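Local atomic coordinates of D-glyceraldehyde dehydrogenase (NADP(+)) (Thermoplasma acidophilum, PDB entry 5IZD), a protein that oxidises D-glyceraldehyde to (R)-glycerate with NADP(+) as hydride acceptor, a step of the non-phosphorylated Entner-Doudoroff pathway. Residues 70-75 with 107-112; 102-107 with 154-159. All coordinates share one frame; numbering follows the deposited sequence.

Interaction 1: 70-75 with 107-112; sequences RAKELI and QIQYYA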
# COMPACT_ATOMS: atom_id res chain seq x y z
N ARG A 70 -8.78 13.95 -22.90
CA ARG A 70 -9.27 14.73 -24.01
C ARG A 70 -9.30 16.19 -23.56
O ARG A 70 -8.73 17.01 -24.21
CB ARG A 70 -10.65 14.24 -24.40
CG ARG A 70 -10.98 14.38 -25.88
CD ARG A 70 -11.55 13.08 -26.43
NE ARG A 70 -12.87 12.86 -25.89
CZ ARG A 70 -13.38 11.68 -25.65
NH1 ARG A 70 -14.60 11.60 -25.15
NH2 ARG A 70 -12.70 10.58 -25.92
N ALA A 71 -9.92 16.47 -22.42
CA ALA A 71 -9.92 17.82 -21.80
C ALA A 71 -8.52 18.38 -21.64
O ALA A 71 -8.25 19.49 -22.05
CB ALA A 71 -10.62 17.85 -20.47
N LYS A 72 -7.63 17.58 -21.08
CA LYS A 72 -6.24 17.97 -21.05
C LYS A 72 -5.69 18.40 -22.44
O LYS A 72 -5.13 19.48 -22.53
CB LYS A 72 -5.35 16.90 -20.50
CG LYS A 72 -4.00 17.48 -20.11
CD LYS A 72 -2.89 16.48 -20.19
CE LYS A 72 -2.59 16.03 -21.59
NZ LYS A 72 -1.35 15.23 -21.49
N GLU A 73 -5.87 17.57 -23.47
CA GLU A 73 -5.38 17.90 -24.82
C GLU A 73 -6.00 19.20 -25.39
O GLU A 73 -5.29 19.97 -26.03
CB GLU A 73 -5.63 16.78 -25.82
CG GLU A 73 -4.91 15.47 -25.48
CD GLU A 73 -5.58 14.25 -26.14
OE1 GLU A 73 -5.97 14.30 -27.34
OE2 GLU A 73 -5.74 13.24 -25.46
N LEU A 74 -7.30 19.41 -25.18
CA LEU A 74 -8.01 20.64 -25.64
C LEU A 74 -7.51 21.87 -24.92
O LEU A 74 -7.30 22.86 -25.54
CB LEU A 74 -9.52 20.53 -25.47
CG LEU A 74 -10.21 19.52 -26.37
CD1 LEU A 74 -11.68 19.49 -26.03
CD2 LEU A 74 -10.04 19.89 -27.84
N ILE A 75 -7.24 21.76 -23.62
CA ILE A 75 -6.67 22.84 -22.83
C ILE A 75 -5.31 23.17 -23.39
O ILE A 75 -5.02 24.33 -23.69
CB ILE A 75 -6.65 22.48 -21.31
CG1 ILE A 75 -8.09 22.47 -20.78
CG2 ILE A 75 -5.81 23.46 -20.52
CD1 ILE A 75 -8.25 22.06 -19.32
N GLN A 107 -1.45 18.50 -13.78
CA GLN A 107 -2.27 17.95 -12.75
C GLN A 107 -3.35 17.07 -13.32
O GLN A 107 -3.65 16.00 -12.80
CB GLN A 107 -2.91 19.05 -11.91
CG GLN A 107 -2.02 19.66 -10.86
CD GLN A 107 -2.80 20.70 -10.08
OE1 GLN A 107 -3.25 20.44 -8.97
NE2 GLN A 107 -3.07 21.85 -10.72
N ILE A 108 -3.99 17.57 -14.38
CA ILE A 108 -5.01 16.80 -15.03
C ILE A 108 -4.41 15.46 -15.56
O ILE A 108 -5.03 14.40 -15.40
CB ILE A 108 -5.69 17.57 -16.14
CG1 ILE A 108 -6.57 18.69 -15.55
CG2 ILE A 108 -6.56 16.63 -16.95
CD1 ILE A 108 -7.03 19.70 -16.60
N GLN A 109 -3.23 15.50 -16.17
CA GLN A 109 -2.54 14.27 -16.58
C GLN A 109 -2.32 13.31 -15.39
O GLN A 109 -2.75 12.18 -15.44
CB GLN A 109 -1.20 14.58 -17.20
CG GLN A 109 -0.42 13.36 -17.63
CD GLN A 109 -1.04 12.61 -18.80
OE1 GLN A 109 -1.78 13.16 -19.57
NE2 GLN A 109 -0.73 11.33 -18.91
N TYR A 110 -1.73 13.84 -14.34
CA TYR A 110 -1.35 13.06 -13.18
C TYR A 110 -2.57 12.37 -12.55
O TYR A 110 -2.51 11.17 -12.29
CB TYR A 110 -0.67 13.92 -12.15
CG TYR A 110 -0.44 13.19 -10.83
CD1 TYR A 110 0.71 12.38 -10.62
CD2 TYR A 110 -1.37 13.32 -9.78
CE1 TYR A 110 0.90 11.73 -9.40
CE2 TYR A 110 -1.20 12.62 -8.59
CZ TYR A 110 -0.05 11.84 -8.41
OH TYR A 110 0.07 11.18 -7.22
N TYR A 111 -3.67 13.11 -12.34
CA TYR A 111 -4.84 12.52 -11.72
C TYR A 111 -5.51 11.47 -12.60
O TYR A 111 -5.95 10.40 -12.10
CB TYR A 111 -5.85 13.55 -11.23
CG TYR A 111 -5.37 14.31 -10.01
CD1 TYR A 111 -5.15 13.67 -8.82
CD2 TYR A 111 -5.13 15.67 -10.07
CE1 TYR A 111 -4.68 14.33 -7.72
CE2 TYR A 111 -4.70 16.37 -8.97
CZ TYR A 111 -4.48 15.69 -7.78
OH TYR A 111 -4.02 16.34 -6.64
N ALA A 112 -5.60 11.76 -13.90
CA ALA A 112 -6.14 10.80 -14.84
C ALA A 112 -5.32 9.51 -14.90
O ALA A 112 -5.89 8.44 -15.07
CB ALA A 112 -6.32 11.40 -16.22

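Interaction 2: 102-107 with 154-159; sequences DGVIDQ and MVARKL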
# COMPACT_ATOMS: atom_id res chain seq x y z
N ASP A 102 0.70 25.44 -17.15
CA ASP A 102 1.55 24.29 -17.22
C ASP A 102 1.03 23.31 -16.14
O ASP A 102 0.85 22.16 -16.38
CB ASP A 102 2.97 24.69 -16.85
CG ASP A 102 3.78 25.21 -18.01
OD1 ASP A 102 3.31 25.18 -19.13
OD2 ASP A 102 4.91 25.63 -17.81
N GLY A 103 0.79 23.84 -14.96
CA GLY A 103 0.32 23.11 -13.82
C GLY A 103 -1.05 22.53 -13.96
O GLY A 103 -1.32 21.49 -13.42
N VAL A 104 -1.91 23.20 -14.70
CA VAL A 104 -3.24 22.70 -14.93
C VAL A 104 -3.09 21.41 -15.74
O VAL A 104 -3.73 20.45 -15.46
CB VAL A 104 -4.12 23.75 -15.68
CG1 VAL A 104 -5.29 23.11 -16.37
CG2 VAL A 104 -4.64 24.83 -14.75
N ILE A 105 -2.25 21.47 -16.75
CA ILE A 105 -1.99 20.39 -17.70
C ILE A 105 -1.29 19.24 -16.98
O ILE A 105 -1.78 18.12 -17.06
CB ILE A 105 -1.16 20.87 -18.94
CG1 ILE A 105 -2.01 21.83 -19.81
CG2 ILE A 105 -0.62 19.70 -19.78
CD1 ILE A 105 -1.19 22.78 -20.67
N ASP A 106 -0.27 19.51 -16.19
CA ASP A 106 0.37 18.47 -15.42
C ASP A 106 -0.55 17.78 -14.41
O ASP A 106 -0.45 16.61 -14.23
CB ASP A 106 1.59 19.02 -14.68
CG ASP A 106 2.34 17.93 -13.86
OD1 ASP A 106 3.01 17.12 -14.44
OD2 ASP A 106 2.25 17.89 -12.64
N GLN A 107 -1.45 18.50 -13.78
CA GLN A 107 -2.27 17.95 -12.75
C GLN A 107 -3.35 17.07 -13.32
O GLN A 107 -3.65 16.00 -12.80
CB GLN A 107 -2.91 19.05 -11.91
CG GLN A 107 -2.02 19.66 -10.86
CD GLN A 107 -2.80 20.70 -10.08
OE1 GLN A 107 -3.25 20.44 -8.97
NE2 GLN A 107 -3.07 21.85 -10.72
N MET A 154 -6.41 25.59 -9.14
CA MET A 154 -7.27 25.03 -8.08
C MET A 154 -8.48 24.31 -8.65
O MET A 154 -9.01 23.37 -8.04
CB MET A 154 -7.68 26.11 -7.08
CG MET A 154 -6.54 26.69 -6.29
SD MET A 154 -6.05 25.49 -5.00
CE MET A 154 -4.85 26.61 -4.21
N VAL A 155 -8.93 24.75 -9.82
CA VAL A 155 -10.00 24.07 -10.49
C VAL A 155 -9.54 22.72 -10.98
O VAL A 155 -10.19 21.74 -10.70
CB VAL A 155 -10.57 24.94 -11.63
CG1 VAL A 155 -11.49 24.14 -12.52
CG2 VAL A 155 -11.22 26.18 -11.02
N ALA A 156 -8.46 22.68 -11.74
CA ALA A 156 -7.84 21.41 -12.13
C ALA A 156 -7.59 20.47 -10.92
O ALA A 156 -7.86 19.29 -11.00
CB ALA A 156 -6.52 21.65 -12.87
N ARG A 157 -7.06 21.00 -9.83
CA ARG A 157 -6.72 20.19 -8.64
C ARG A 157 -7.90 19.44 -8.03
O ARG A 157 -7.72 18.36 -7.55
CB ARG A 157 -6.10 21.08 -7.56
CG ARG A 157 -6.01 20.40 -6.19
CD ARG A 157 -5.31 21.32 -5.23
NE ARG A 157 -3.90 21.39 -5.53
CZ ARG A 157 -3.07 22.26 -4.99
NH1 ARG A 157 -3.49 23.16 -4.10
NH2 ARG A 157 -1.79 22.23 -5.35
N LYS A 158 -9.08 20.05 -8.04
CA LYS A 158 -10.30 19.51 -7.51
C LYS A 158 -11.14 18.69 -8.51
O LYS A 158 -11.61 17.60 -8.16
CB LYS A 158 -11.12 20.67 -6.93
CG LYS A 158 -10.34 21.29 -5.77
CD LYS A 158 -11.12 22.32 -5.01
CE LYS A 158 -10.22 23.13 -4.10
NZ LYS A 158 -9.70 22.30 -2.99
N LEU A 159 -11.29 19.17 -9.75
CA LEU A 159 -12.12 18.46 -10.74
C LEU A 159 -11.47 17.17 -11.22
O LEU A 159 -12.14 16.16 -11.32
CB LEU A 159 -12.46 19.30 -12.00
CG LEU A 159 -13.27 20.58 -11.90
CD1 LEU A 159 -13.41 21.16 -13.28
CD2 LEU A 159 -14.64 20.38 -11.33

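Interaction 1: 70-75 with 107-112
Lys72 reaches across to Ile108 and Gln109, its aliphatic chain lying on the first and its ammonium group held by the second. Its CB starts the contact at 3.8 Å from Ile108 CG2, and CG stays beside the same methyl as the two side chains run alongside one another with their ends pointing opposite ways. CD then passes on to the glutamine, 3.9 Å from Gln109 CB. A bend at chi3 turns the end of the lysine, and CE lies 3.6 Å from Gln109 OE1. Lys72 NZ then donates a hydrogen bond to Gln109 OE1 at 2.9 Å. The nitrogen stands above the carbonyl plane, 43° out of it, with a C=O...N angle of 132°. Lysine suits the place because its methylenes pack as a hydrocarbon would while the charge is carried out to a polar partner; glutamine suits its own by offering both an acceptor and a donor, OE1 taking the lysine and NE2 giving to Glu113. Deeper in, the branched Ile75 meets Ile108 methyl to methyl, CD1 to CD1 at 3.8 Å.

The two short helical segments run antiparallel, 167° between their directions and 9.6 Å between axes. They belong to helices 39-77 and 94-112. Helix 178-190 packs on Ala71, Leu74 and Ile75, helix 153-164 lies against Ile108 and Tyr111, and Tyr69 of the second subunit touches Gln109.

Interaction 2: 102-107 with 154-159
Gln107 sets its CG beside the backbone N (chi1 -80°) and runs extended beyond it, which carries its amide across to Ala156 and Arg157. Arg157 has CG anti to its own backbone N (chi1 167°), which sends its chain off past that amide, with amide and guanidinium planes nearly perpendicular. Gln107 OE1 lies 3.2 Å from Arg157 CB and 3.6 Å from Arg157 NE, but no hydrogen bond joins the two residues. NE2, on the other branch, passes 4.1 Å from Ala156 CB and donates to Gly103 O at 3.2 Å, from the face of that carbonyl opposite to the one used by Gln107 N. It also bonds Gly153 O, at the start of the partner helix, so this one nitrogen ties both helices together and fixes the turn of the amide. A leucine in place of Gln107 would probably leave Gly153 O without this donor and deprive the two helices of their shared polar link.

One turn earlier on the same helix, Val104 CG1 lies 4.0 Å from Ala156 CB. The small alanine lets the CA atoms of these two residues come within 5.5 Å, and the segments run parallel, 8° apart.

The charge of Arg157 is paired with Glu441, and its side chain lies about 4 Å from that of Glu247, the predicted proton acceptor. By similarity Arg157 binds substrate and NADP(+), consistent with the pair lying behind the catalytic site. Helix 153-164 connects parallel strands 130-145 and 168-172, a beta-alpha-beta crossover of the nucleotide-binding domain of aldehyde dehydrogenases.

How the interactions relate
Helix 94-112 is the common element, packing on helix 39-77 through one side in interaction 1 and on helix 153-164 through another in interaction 2; the two contacts share Gln107, and their centres are 8 Å apart. Ile108 CG1 lies 4.0 Å from Ala156 CB, so Ala156 packs against Ile108 as well as Val104. Ile75 CG2 and Val104 CG1, 4.2 Å apart, continue the apolar layer. Interaction 2 comes nearer the probable active site, through Arg157, a substrate-binding residue by similarity, whose side chain is about 12 Å from the bound NADP. Interaction 1 lies farther off: the side chains of Ile108 and Arg157 are about 8 Å apart.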